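Local coordinates for interferon-inducible protein AIM2 (Mus musculus, PDB 4JBM), which senses double-stranded DNA in the cytosol through its HIN domain, the part present here, and triggers assembly of the AIM2 inflammasome, leading to pyroptosis, at residues T7-I12 with T30-T35; I12-C17 with E25-T30; P98-L103 with Y130-K135. All blocks are in the same frame, centred on the assembly; numbering follows the deposited sequence.

Contact 1. Residues T7-I12 with T30-T35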
ATOM      1  N   THR A   7       2.131 -17.091   1.784  1.00 62.04           N
ATOM      2  CA  THR A   7       2.628 -16.820   3.119  1.00 69.39           C
ATOM      3  C   THR A   7       2.361 -15.344   3.407  1.00 72.02           C
ATOM      4  O   THR A   7       2.716 -14.485   2.601  1.00 78.49           O
ATOM      5  CB  THR A   7       4.144 -17.092   3.186  1.00 66.00           C
ATOM      6  OG1 THR A   7       4.407 -18.442   2.782  1.00 69.30           O
ATOM      7  CG2 THR A   7       4.680 -16.859   4.592  1.00 73.25           C
ATOM      8  N   VAL A   8       1.746 -15.039   4.546  1.00 69.68           N
ATOM      9  CA  VAL A   8       1.459 -13.640   4.867  1.00 63.15           C
ATOM     10  C   VAL A   8       2.693 -12.947   5.440  1.00 61.44           C
ATOM     11  O   VAL A   8       3.316 -13.437   6.381  1.00 71.99           O
ATOM     12  CB  VAL A   8       0.260 -13.488   5.829  1.00 63.94           C
ATOM     13  CG1 VAL A   8      -0.022 -12.013   6.090  1.00 56.97           C
ATOM     14  CG2 VAL A   8      -0.965 -14.156   5.249  1.00 67.48           C
ATOM     15  N   LEU A   9       3.031 -11.805   4.850  1.00 59.82           N
ATOM     16  CA  LEU A   9       4.225 -11.033   5.188  1.00 67.32           C
ATOM     17  C   LEU A   9       3.913  -9.793   6.021  1.00 66.66           C
ATOM     18  O   LEU A   9       4.688  -9.425   6.903  1.00 69.02           O
ATOM     19  CB  LEU A   9       4.941 -10.594   3.906  1.00 47.68           C
ATOM     20  CG  LEU A   9       6.048 -11.471   3.313  1.00 59.36           C
ATOM     21  CD1 LEU A   9       5.737 -12.934   3.442  1.00 51.62           C
ATOM     22  CD2 LEU A   9       6.245 -11.107   1.857  1.00 59.69           C
ATOM     23  N   LYS A  10       2.788  -9.144   5.723  1.00 63.23           N
ATOM     24  CA  LYS A  10       2.366  -7.934   6.435  1.00 68.41           C
ATOM     25  C   LYS A  10       0.849  -7.796   6.345  1.00 75.21           C
ATOM     26  O   LYS A  10       0.249  -8.205   5.349  1.00 77.07           O
ATOM     27  CB  LYS A  10       3.044  -6.706   5.823  1.00 60.79           C
ATOM     28  CG  LYS A  10       2.814  -5.380   6.544  1.00 53.44           C
ATOM     29  CD  LYS A  10       3.316  -4.197   5.700  1.00 58.35           C
ATOM     30  CE  LYS A  10       3.247  -2.883   6.463  1.00 56.43           C
ATOM     31  NZ  LYS A  10       1.850  -2.419   6.616  1.00 64.98           N
ATOM     32  N   ALA A  11       0.232  -7.231   7.379  1.00 77.74           N
ATOM     33  CA  ALA A  11      -1.208  -6.951   7.371  1.00 75.42           C
ATOM     34  C   ALA A  11      -1.546  -5.882   8.406  1.00 70.21           C
ATOM     35  O   ALA A  11      -1.202  -6.023   9.581  1.00 68.00           O
ATOM     36  CB  ALA A  11      -2.011  -8.226   7.634  1.00 78.01           C
ATOM     37  N   ILE A  12      -2.200  -4.810   7.964  1.00 71.05           N
ATOM     38  CA  ILE A  12      -2.644  -3.766   8.883  1.00 83.05           C
ATOM     39  C   ILE A  12      -4.013  -4.103   9.477  1.00 92.71           C
ATOM     40  O   ILE A  12      -4.789  -4.849   8.877  1.00 78.64           O
ATOM     41  CB  ILE A  12      -2.718  -2.391   8.197  1.00 74.57           C
ATOM     42  CG1 ILE A  12      -3.876  -2.344   7.200  1.00 75.01           C
ATOM     43  CG2 ILE A  12      -1.390  -2.060   7.531  1.00 54.71           C
ATOM     44  CD1 ILE A  12      -3.982  -1.026   6.441  1.00 80.24           C
ATOM     45  N   THR A  30       0.233  -7.880   2.620  1.00 64.09           N
ATOM     46  CA  THR A  30       1.196  -8.305   1.610  1.00 60.46           C
ATOM     47  C   THR A  30       1.417  -9.784   1.800  1.00 65.20           C
ATOM     48  O   THR A  30       1.632 -10.242   2.922  1.00 67.85           O
ATOM     49  CB  THR A  30       2.535  -7.578   1.750  1.00 56.77           C
ATOM     50  OG1 THR A  30       2.323  -6.169   1.643  1.00 60.13           O
ATOM     51  CG2 THR A  30       3.508  -8.017   0.658  1.00 56.16           C
ATOM     52  N   VAL A  31       1.321 -10.547   0.722  1.00 68.00           N
ATOM     53  CA  VAL A  31       1.535 -11.984   0.832  1.00 65.32           C
ATOM     54  C   VAL A  31       2.535 -12.394  -0.237  1.00 70.21           C
ATOM     55  O   VAL A  31       2.833 -11.613  -1.141  1.00 77.62           O
ATOM     56  CB  VAL A  31       0.216 -12.772   0.695  1.00 63.32           C
ATOM     57  CG1 VAL A  31      -0.805 -12.301   1.720  1.00 62.27           C
ATOM     58  CG2 VAL A  31      -0.328 -12.635  -0.706  1.00 49.78           C
ATOM     59  N   ALA A  32       3.064 -13.603  -0.132  1.00 69.58           N
ATOM     60  CA  ALA A  32       4.101 -14.041  -1.056  1.00 69.55           C
ATOM     61  C   ALA A  32       4.045 -15.528  -1.316  1.00 68.75           C
ATOM     62  O   ALA A  32       3.694 -16.317  -0.444  1.00 63.52           O
ATOM     63  CB  ALA A  32       5.478 -13.657  -0.534  1.00 62.73           C
ATOM     64  N   THR A  33       4.415 -15.905  -2.531  1.00 74.44           N
ATOM     65  CA  THR A  33       4.652 -17.302  -2.837  1.00 76.72           C
ATOM     66  C   THR A  33       6.152 -17.502  -2.773  1.00 75.51           C
ATOM     67  O   THR A  33       6.875 -16.637  -2.279  1.00 74.40           O
ATOM     68  CB  THR A  33       4.130 -17.675  -4.230  1.00 71.01           C
ATOM     69  OG1 THR A  33       4.706 -16.809  -5.218  1.00 68.13           O
ATOM     70  CG2 THR A  33       2.630 -17.534  -4.270  1.00 75.86           C
ATOM     71  N   GLU A  34       6.625 -18.635  -3.272  1.00 75.99           N
ATOM     72  CA  GLU A  34       8.047 -18.932  -3.265  1.00 71.33           C
ATOM     73  C   GLU A  34       8.794 -18.152  -4.345  1.00 68.23           C
ATOM     74  O   GLU A  34      10.021 -18.182  -4.392  1.00 84.87           O
ATOM     75  CB  GLU A  34       8.248 -20.437  -3.439  1.00 74.69           C
ATOM     76  CG  GLU A  34       7.983 -21.240  -2.177  1.00 85.64           C
ATOM     77  CD  GLU A  34       7.971 -22.736  -2.428  1.00100.19           C
ATOM     78  OE1 GLU A  34       7.981 -23.137  -3.610  1.00 99.04           O
ATOM     79  OE2 GLU A  34       7.967 -23.506  -1.445  1.00 96.84           O
ATOM     80  N   THR A  35       8.055 -17.451  -5.201  1.00 66.54           N
ATOM     81  CA  THR A  35       8.660 -16.771  -6.343  1.00 69.40           C
ATOM     82  C   THR A  35       8.527 -15.266  -6.281  1.00 66.91           C
ATOM     83  O   THR A  35       9.434 -14.544  -6.681  1.00 73.67           O
ATOM     84  CB  THR A  35       8.043 -17.228  -7.679  1.00 68.35           C
ATOM     85  OG1 THR A  35       7.198 -18.365  -7.456  1.00 82.93           O
ATOM     86  CG2 THR A  35       9.131 -17.568  -8.683  1.00 79.00           C
TER
HETATM   87  O   HOH W   1       4.982 -18.937   0.301  1.00 66.69           O
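In the first hairpin of the HIN domain's N-terminal OB fold, formed by strands 4-16 and 25-32, a classic beta bulge sets two residues, Leu9 and Lys10, opposite the single Thr30. The carbonyl oxygen of Thr30 accepts twice, from Leu9 N at 2.8 Å and from Lys10 N at 3.2 Å, and Thr30 N returns a bond to Lys10 O. Beyond Val8 and Val31, Thr7 and Ala32 form a hydrogen-bonded pair, in which Thr7 N donates to Ala32 O at 2.8 Å. The two valines, between that pair and the bulge, make a non-hydrogen-bonded pair, and Val31 CA comes to 3.3 Å from Thr7 O in a CA-H...O contact. Their side chains meet branch to branch, Val8 CG2 at 4.0 Å from Val31 CG1, each methyl anti to its own carbonyl carbon; Phe51 and Ile57 pack on Val8, Phe38 and Val40 on Val31. Leu9, at the first bulge position with psi at -37°, points its CB toward the partner strand; its CD2 rests on Ala32 CB at 3.6 Å, while Ala94 of helix 88-95 packs on Leu9 and Thr30. At the strand end a water donates to Ala32 O and also bonds Thr7 OG1 (2.6 Å). Two N-H groups thus share one acceptor, and the bulge takes in an additional residue while both its amides stay bonded.

Contact 2. Residues I12-C17 with E25-T30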
ATOM      1  N   ILE A  12      -2.200  -4.810   7.964  1.00 71.05           N
ATOM      2  CA  ILE A  12      -2.644  -3.766   8.883  1.00 83.05           C
ATOM      3  C   ILE A  12      -4.013  -4.103   9.477  1.00 92.71           C
ATOM      4  O   ILE A  12      -4.789  -4.849   8.877  1.00 78.64           O
ATOM      5  CB  ILE A  12      -2.718  -2.391   8.197  1.00 74.57           C
ATOM      6  CG1 ILE A  12      -3.876  -2.344   7.200  1.00 75.01           C
ATOM      7  CG2 ILE A  12      -1.390  -2.060   7.531  1.00 54.71           C
ATOM      8  CD1 ILE A  12      -3.982  -1.026   6.441  1.00 80.24           C
ATOM      9  N   ASN A  13      -4.302  -3.557  10.658  1.00 99.59           N
ATOM     10  CA  ASN A  13      -5.627  -3.722  11.247  1.00 98.23           C
ATOM     11  C   ASN A  13      -6.670  -2.959  10.433  1.00 92.91           C
ATOM     12  O   ASN A  13      -6.401  -1.853   9.951  1.00 88.30           O
ATOM     13  CB  ASN A  13      -5.642  -3.271  12.712  1.00100.56           C
ATOM     14  CG  ASN A  13      -4.947  -4.257  13.635  1.00110.30           C
ATOM     15  OD1 ASN A  13      -5.437  -5.362  13.872  1.00112.70           O
ATOM     16  ND2 ASN A  13      -3.806  -3.849  14.177  1.00115.31           N
ATOM     17  N   PRO A  14      -7.871  -3.543  10.291  1.00 93.37           N
ATOM     18  CA  PRO A  14      -8.929  -2.978   9.450  1.00 93.05           C
ATOM     19  C   PRO A  14      -9.340  -1.568   9.867  1.00 92.97           C
ATOM     20  O   PRO A  14      -9.334  -1.227  11.052  1.00 86.83           O
ATOM     21  CB  PRO A  14     -10.095  -3.948   9.662  1.00 95.80           C
ATOM     22  CG  PRO A  14      -9.444  -5.241  10.043  1.00 98.28           C
ATOM     23  CD  PRO A  14      -8.263  -4.838  10.874  1.00 99.03           C
ATOM     24  N   PHE A  15      -9.676  -0.756   8.874  1.00 86.32           N
ATOM     25  CA  PHE A  15     -10.112   0.613   9.095  1.00 91.10           C
ATOM     26  C   PHE A  15     -11.312   0.829   8.204  1.00 94.35           C
ATOM     27  O   PHE A  15     -11.454   0.153   7.186  1.00 85.91           O
ATOM     28  CB  PHE A  15      -8.999   1.591   8.714  1.00 84.85           C
ATOM     29  CG  PHE A  15      -8.598   1.535   7.257  1.00 85.63           C
ATOM     30  CD1 PHE A  15      -7.754   0.531   6.801  1.00 82.47           C
ATOM     31  CD2 PHE A  15      -9.049   2.486   6.349  1.00 72.04           C
ATOM     32  CE1 PHE A  15      -7.367   0.466   5.470  1.00 77.63           C
ATOM     33  CE2 PHE A  15      -8.661   2.429   5.008  1.00 80.03           C
ATOM     34  CZ  PHE A  15      -7.819   1.414   4.571  1.00 71.61           C
ATOM     35  N   GLU A  16     -12.169   1.782   8.560  1.00 89.31           N
ATOM     36  CA  GLU A  16     -13.341   2.013   7.740  1.00 87.30           C
ATOM     37  C   GLU A  16     -12.924   2.722   6.465  1.00 80.66           C
ATOM     38  O   GLU A  16     -12.210   3.724   6.495  1.00 88.07           O
ATOM     39  CB  GLU A  16     -14.394   2.843   8.473  1.00 98.28           C
ATOM     40  CG  GLU A  16     -15.505   3.304   7.544  1.00114.96           C
ATOM     41  CD  GLU A  16     -16.561   4.139   8.241  1.00129.78           C
ATOM     42  OE1 GLU A  16     -16.401   4.422   9.447  1.00134.10           O
ATOM     43  OE2 GLU A  16     -17.549   4.521   7.577  1.00134.66           O
ATOM     44  N   CYS A  17     -13.385   2.194   5.342  1.00 74.55           N
ATOM     45  CA  CYS A  17     -13.084   2.761   4.042  1.00 89.64           C
ATOM     46  C   CYS A  17     -14.407   2.914   3.292  1.00 98.89           C
ATOM     47  O   CYS A  17     -15.452   2.512   3.804  1.00 96.55           O
ATOM     48  CB  CYS A  17     -12.123   1.830   3.301  1.00 95.52           C
ATOM     49  SG  CYS A  17     -11.754   2.307   1.611  1.00179.50           S
ATOM     50  N   GLU A  25     -15.858  -2.003   5.242  1.00112.59           N
ATOM     51  CA  GLU A  25     -14.704  -2.049   6.128  1.00110.93           C
ATOM     52  C   GLU A  25     -13.681  -3.017   5.530  1.00115.53           C
ATOM     53  O   GLU A  25     -14.009  -4.170   5.236  1.00115.84           O
ATOM     54  CB  GLU A  25     -15.134  -2.470   7.532  1.00105.50           C
ATOM     55  CG  GLU A  25     -13.997  -2.818   8.473  1.00106.01           C
ATOM     56  CD  GLU A  25     -14.318  -2.481   9.911  1.00110.73           C
ATOM     57  OE1 GLU A  25     -15.094  -1.532  10.137  1.00113.94           O
ATOM     58  OE2 GLU A  25     -13.797  -3.166  10.812  1.00115.32           O
ATOM     59  N   ILE A  26     -12.446  -2.556   5.343  1.00109.48           N
ATOM     60  CA  ILE A  26     -11.452  -3.357   4.640  1.00103.60           C
ATOM     61  C   ILE A  26     -10.084  -3.285   5.285  1.00 97.08           C
ATOM     62  O   ILE A  26      -9.843  -2.479   6.188  1.00 96.75           O
ATOM     63  CB  ILE A  26     -11.247  -2.865   3.194  1.00100.68           C
ATOM     64  CG1 ILE A  26     -10.534  -1.518   3.196  1.00102.85           C
ATOM     65  CG2 ILE A  26     -12.562  -2.775   2.450  1.00 99.55           C
ATOM     66  CD1 ILE A  26      -9.699  -1.294   1.972  1.00109.27           C
ATOM     67  N   PHE A  27      -9.181  -4.131   4.798  1.00 93.87           N
ATOM     68  CA  PHE A  27      -7.773  -3.965   5.125  1.00 87.15           C
ATOM     69  C   PHE A  27      -6.855  -4.388   3.989  1.00 84.80           C
ATOM     70  O   PHE A  27      -7.304  -4.945   2.977  1.00 79.63           O
ATOM     71  CB  PHE A  27      -7.389  -4.604   6.470  1.00 86.32           C
ATOM     72  CG  PHE A  27      -7.446  -6.111   6.491  1.00 95.16           C
ATOM     73  CD1 PHE A  27      -8.637  -6.775   6.751  1.00 95.25           C
ATOM     74  CD2 PHE A  27      -6.292  -6.861   6.296  1.00 97.11           C
ATOM     75  CE1 PHE A  27      -8.683  -8.160   6.790  1.00 94.94           C
ATOM     76  CE2 PHE A  27      -6.330  -8.248   6.337  1.00 93.57           C
ATOM     77  CZ  PHE A  27      -7.527  -8.899   6.583  1.00 92.56           C
ATOM     78  N   HIS A  28      -5.574  -4.079   4.162  1.00 86.85           N
ATOM     79  CA  HIS A  28      -4.562  -4.402   3.174  1.00 84.94           C
ATOM     80  C   HIS A  28      -3.486  -5.293   3.777  1.00 77.94           C
ATOM     81  O   HIS A  28      -3.127  -5.160   4.950  1.00 75.10           O
ATOM     82  CB  HIS A  28      -3.939  -3.119   2.634  1.00 85.16           C
ATOM     83  CG  HIS A  28      -4.882  -2.305   1.812  1.00 81.26           C
ATOM     84  ND1 HIS A  28      -5.671  -1.308   2.344  1.00 70.96           N
ATOM     85  CD2 HIS A  28      -5.182  -2.360   0.492  1.00 80.78           C
ATOM     86  CE1 HIS A  28      -6.404  -0.773   1.387  1.00 79.25           C
ATOM     87  NE2 HIS A  28      -6.129  -1.390   0.253  1.00 76.28           N
ATOM     88  N   ALA A  29      -2.959  -6.190   2.951  1.00 72.15           N
ATOM     89  CA  ALA A  29      -1.931  -7.113   3.392  1.00 65.51           C
ATOM     90  C   ALA A  29      -0.927  -7.339   2.275  1.00 67.05           C
ATOM     91  O   ALA A  29      -1.179  -6.996   1.126  1.00 65.86           O
ATOM     92  CB  ALA A  29      -2.553  -8.434   3.835  1.00 63.81           C
ATOM     93  N   THR A  30       0.233  -7.880   2.620  1.00 64.09           N
ATOM     94  CA  THR A  30       1.196  -8.305   1.610  1.00 60.46           C
ATOM     95  C   THR A  30       1.417  -9.784   1.800  1.00 65.20           C
ATOM     96  O   THR A  30       1.632 -10.242   2.922  1.00 67.85           O
ATOM     97  CB  THR A  30       2.535  -7.578   1.750  1.00 56.77           C
ATOM     98  OG1 THR A  30       2.323  -6.169   1.643  1.00 60.13           O
ATOM     99  CG2 THR A  30       3.508  -8.017   0.658  1.00 56.16           C
TER
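Phe15 and Ile26 lie on one face of the strand pair, where Phe15 CZ approaches Ile26 CD1 at 4.2 Å and Cys17 CB rests on Ile26 CG1 at 3.7 Å. The Phe15 ring also meets the imidazole of His28 rim to rim, CE1 near the plane of the imidazole and 4.0 Å from ND1, a buried nitrogen with no polar partner in the model. With chi1 at 62°, Phe15 CG sits between its backbone N and carbonyl carbon, which brings the ring in toward the neighbouring strand. Pro14 lies alongside Phe27, with Pro14 CG 3.7 Å from Phe27 CD1; Lys48 touches both. This is the turn end of the hairpin formed by strands 4-16 and 25-32 in the first OB fold, and the disulfide from Cys17 to Cys179 ties it to the second half of the chain, whose Phe181 meets the Phe15 ring edge-to-face. Backbone bonds lie before and after Asn13 and Pro14, where the chain bows away from its partner: Ile12 N to His28 O and Phe15 N to Ile26 O, both 3.2 Å. The return bond, Ile26 N to Phe15 O, is weak. At the polar edge Glu25 OE2 lies beside the proline, 4.0 Å from Pro14 CB.

Contact 3. Residues P98-L103 with Y130-K135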
ATOM      1  N   PRO A  98       9.538   1.448  -3.070  1.00 60.07           N
ATOM      2  CA  PRO A  98      10.087   1.542  -4.427  1.00 53.26           C
ATOM      3  C   PRO A  98      10.738   2.909  -4.673  1.00 48.30           C
ATOM      4  O   PRO A  98      10.310   3.900  -4.082  1.00 46.72           O
ATOM      5  CB  PRO A  98       8.844   1.377  -5.315  1.00 60.87           C
ATOM      6  CG  PRO A  98       7.820   0.674  -4.444  1.00 59.42           C
ATOM      7  CD  PRO A  98       8.079   1.221  -3.071  1.00 61.24           C
ATOM      8  N   ARG A  99      11.779   2.948  -5.507  1.00 54.04           N
ATOM      9  CA  ARG A  99      12.389   4.216  -5.916  1.00 57.06           C
ATOM     10  C   ARG A  99      11.460   4.967  -6.894  1.00 68.99           C
ATOM     11  O   ARG A  99      10.603   4.360  -7.532  1.00 56.02           O
ATOM     12  CB  ARG A  99      13.774   3.971  -6.538  1.00 60.08           C
ATOM     13  CG  ARG A  99      14.822   3.413  -5.568  1.00 65.88           C
ATOM     14  CD  ARG A  99      14.982   4.297  -4.344  1.00 64.93           C
ATOM     15  NE  ARG A  99      14.096   3.866  -3.267  1.00 50.99           N
ATOM     16  CZ  ARG A  99      13.863   4.557  -2.161  1.00 57.42           C
ATOM     17  NH1 ARG A  99      14.475   5.721  -1.954  1.00 48.38           N
ATOM     18  NH2 ARG A  99      13.024   4.075  -1.256  1.00 51.14           N
ATOM     19  N   ILE A 100      11.584   6.288  -6.955  1.00 68.80           N
ATOM     20  CA  ILE A 100      10.764   7.104  -7.859  1.00 71.63           C
ATOM     21  C   ILE A 100      10.988   6.805  -9.354  1.00 72.02           C
ATOM     22  O   ILE A 100      10.023   6.683 -10.115  1.00 76.97           O
ATOM     23  CB  ILE A 100      10.975   8.595  -7.570  1.00 72.37           C
ATOM     24  CG1 ILE A 100      10.433   8.923  -6.182  1.00 53.92           C
ATOM     25  CG2 ILE A 100      10.268   9.457  -8.602  1.00 73.81           C
ATOM     26  CD1 ILE A 100      10.737  10.336  -5.732  1.00 66.05           C
ATOM     27  N   SER A 101      12.250   6.675  -9.763  1.00 65.60           N
ATOM     28  CA  SER A 101      12.589   6.341 -11.146  1.00 66.92           C
ATOM     29  C   SER A 101      12.007   4.997 -11.570  1.00 88.06           C
ATOM     30  O   SER A 101      11.702   4.778 -12.745  1.00100.99           O
ATOM     31  CB  SER A 101      14.108   6.337 -11.340  1.00 82.59           C
ATOM     32  OG  SER A 101      14.724   5.303 -10.589  1.00 94.93           O
ATOM     33  N   LYS A 102      11.848   4.093 -10.609  1.00 87.05           N
ATOM     34  CA  LYS A 102      11.235   2.806 -10.896  1.00 72.47           C
ATOM     35  C   LYS A 102       9.730   2.997 -11.018  1.00 75.98           C
ATOM     36  O   LYS A 102       9.098   2.438 -11.908  1.00 94.19           O
ATOM     37  CB  LYS A 102      11.565   1.806  -9.789  1.00 71.29           C
ATOM     38  CG  LYS A 102      11.003   0.398 -10.006  1.00 77.31           C
ATOM     39  CD  LYS A 102      11.131  -0.458  -8.732  1.00 88.97           C
ATOM     40  CE  LYS A 102      12.512  -0.342  -8.074  1.00 80.75           C
ATOM     41  NZ  LYS A 102      12.434   0.050  -6.629  1.00 66.79           N
ATOM     42  N   LEU A 103       9.165   3.807 -10.132  1.00 58.49           N
ATOM     43  CA  LEU A 103       7.727   4.030 -10.119  1.00 59.19           C
ATOM     44  C   LEU A 103       7.261   4.693 -11.412  1.00 82.35           C
ATOM     45  O   LEU A 103       6.133   4.470 -11.853  1.00 89.90           O
ATOM     46  CB  LEU A 103       7.317   4.890  -8.918  1.00 67.12           C
ATOM     47  CG  LEU A 103       7.295   4.231  -7.537  1.00 75.62           C
ATOM     48  CD1 LEU A 103       6.779   5.195  -6.477  1.00 77.14           C
ATOM     49  CD2 LEU A 103       6.429   2.984  -7.582  1.00 76.97           C
ATOM     50  N   TYR A 130       1.842  16.569  -2.697  1.00 73.23           N
ATOM     51  CA  TYR A 130       3.069  16.440  -1.935  1.00 58.22           C
ATOM     52  C   TYR A 130       4.228  16.197  -2.883  1.00 60.93           C
ATOM     53  O   TYR A 130       4.265  15.194  -3.592  1.00 64.62           O
ATOM     54  CB  TYR A 130       2.953  15.286  -0.941  1.00 51.60           C
ATOM     55  CG  TYR A 130       1.918  15.502   0.151  1.00 67.43           C
ATOM     56  CD1 TYR A 130       2.256  16.141   1.338  1.00 63.57           C
ATOM     57  CD2 TYR A 130       0.615  15.046   0.005  1.00 70.08           C
ATOM     58  CE1 TYR A 130       1.321  16.329   2.345  1.00 65.52           C
ATOM     59  CE2 TYR A 130      -0.326  15.227   1.005  1.00 65.25           C
ATOM     60  CZ  TYR A 130       0.031  15.869   2.170  1.00 64.47           C
ATOM     61  OH  TYR A 130      -0.904  16.052   3.165  1.00 72.61           O
ATOM     62  N   GLY A 131       5.177  17.128  -2.904  1.00 53.32           N
ATOM     63  CA  GLY A 131       6.384  16.912  -3.671  1.00 64.39           C
ATOM     64  C   GLY A 131       7.222  15.948  -2.857  1.00 74.77           C
ATOM     65  O   GLY A 131       7.624  16.259  -1.744  1.00 64.99           O
ATOM     66  N   ILE A 132       7.459  14.762  -3.397  1.00 69.34           N
ATOM     67  CA  ILE A 132       8.274  13.780  -2.717  1.00 60.44           C
ATOM     68  C   ILE A 132       9.553  13.564  -3.503  1.00 75.10           C
ATOM     69  O   ILE A 132       9.594  13.827  -4.716  1.00 79.58           O
ATOM     70  CB  ILE A 132       7.549  12.429  -2.523  1.00 53.69           C
ATOM     71  CG1 ILE A 132       7.281  11.753  -3.867  1.00 56.68           C
ATOM     72  CG2 ILE A 132       6.266  12.610  -1.742  1.00 61.38           C
ATOM     73  CD1 ILE A 132       6.785  10.298  -3.744  1.00 59.71           C
ATOM     74  N   HIS A 133      10.592  13.094  -2.811  1.00 60.69           N
ATOM     75  CA  HIS A 133      11.893  12.931  -3.456  1.00 57.63           C
ATOM     76  C   HIS A 133      12.763  11.819  -2.883  1.00 59.52           C
ATOM     77  O   HIS A 133      12.690  11.485  -1.691  1.00 53.98           O
ATOM     78  CB  HIS A 133      12.672  14.253  -3.420  1.00 59.34           C
ATOM     79  CG  HIS A 133      13.208  14.603  -2.067  1.00 67.44           C
ATOM     80  ND1 HIS A 133      12.423  15.152  -1.079  1.00 73.54           N
ATOM     81  CD2 HIS A 133      14.449  14.472  -1.536  1.00 67.44           C
ATOM     82  CE1 HIS A 133      13.155  15.352   0.003  1.00 66.77           C
ATOM     83  NE2 HIS A 133      14.384  14.945  -0.246  1.00 66.97           N
ATOM     84  N   ASP A 134      13.578  11.244  -3.763  1.00 60.24           N
ATOM     85  CA  ASP A 134      14.688  10.389  -3.372  1.00 57.00           C
ATOM     86  C   ASP A 134      15.855  10.706  -4.305  1.00 72.45           C
ATOM     87  O   ASP A 134      15.818  11.716  -5.006  1.00 73.66           O
ATOM     88  CB  ASP A 134      14.291   8.903  -3.360  1.00 53.92           C
ATOM     89  CG  ASP A 134      13.861   8.378  -4.733  1.00 62.64           C
ATOM     90  OD1 ASP A 134      14.306   8.915  -5.765  1.00 65.24           O
ATOM     91  OD2 ASP A 134      13.055   7.422  -4.778  1.00 55.37           O
ATOM     92  N   LYS A 135      16.883   9.866  -4.321  1.00 76.18           N
ATOM     93  CA  LYS A 135      18.046  10.143  -5.161  1.00 73.37           C
ATOM     94  C   LYS A 135      17.818   9.893  -6.658  1.00 73.62           C
ATOM     95  O   LYS A 135      18.662  10.244  -7.478  1.00 72.04           O
ATOM     96  CB  LYS A 135      19.269   9.371  -4.648  1.00 76.05           C
ATOM     97  CG  LYS A 135      19.805   9.910  -3.328  1.00 79.35           C
ATOM     98  CD  LYS A 135      21.100   9.242  -2.899  1.00 81.27           C
ATOM     99  CE  LYS A 135      22.016  10.249  -2.225  1.00 85.06           C
ATOM    100  NZ  LYS A 135      21.284  11.080  -1.227  1.00 86.51           N
TER
HETATM  101  O   HOH W   2      11.268   6.438  -2.696  1.00 63.68           O
HETATM  102  O   HOH W   3      17.079   6.922  -3.260  1.00 66.71           O
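Arg99, at the N-cap position of the short helix 100-103, lays its side chain across Asp134. Bends at chi2 (-55°) and chi3 (92°) carry the guanidinium back to the aspartate, Arg99 NH1 standing 3.5 Å from Asp134 CB. The salt bridge between Arg99 NH1 and Asp134 OD2, 3.6 Å, is electrostatic and not a hydrogen bond, because OD2 is far from the guanidinium plane. The N-H groups serve elsewhere, NH2 bonding Thr97 O and NH1 a water that also receives the amide of Lys135. Both Arg99 and Lys135 pack on phosphates of the bound DNA, in keeping with the electrostatic way in which HIN domains hold the duplex. At Ile100 the helix begins, and its N-H donates to the syn lone pair of Asp134 OD2, Ile100 N lying 2.9 Å from that oxygen. A second water donates to the same OD2 and to Pro98 O. The carboxylate, which comes from the second OB fold, thus meets the first turn, whose amides may help to stabilise its negative charge; its other oxygen, OD1, bonds Thr136 OG1, which is also bonded to Ser101 N. Ile100 and Asp134 pass each other running opposite ways, Ile100 CG1 3.3 Å from Asp134 OD2, and Ile100 CD1 ends against His133 CA (3.6 Å) and Ile132 CG1 (4.2 Å).

Contacts 1 and 2 are successive parts of one hairpin, strands 4-16 and 25-32, with contact 2 nested inside the loop that contact 1 closes. They share Ile12 and Thr30, their centres are about 15 Å apart, and they meet where Ala11 CB packs on Ala29 CB at 3.8 Å. Contact 3 sets helix 100-103 on the second OB fold; its centre is about 24 Å from that of contact 1 and about 25 Å from that of contact 2, and its nearest atoms stay about 10 Å from either. The DNA lies closest to contact 3, about 4 Å between nearest atoms, against about 7 Å for contact 1 and about 10 Å for contact 2.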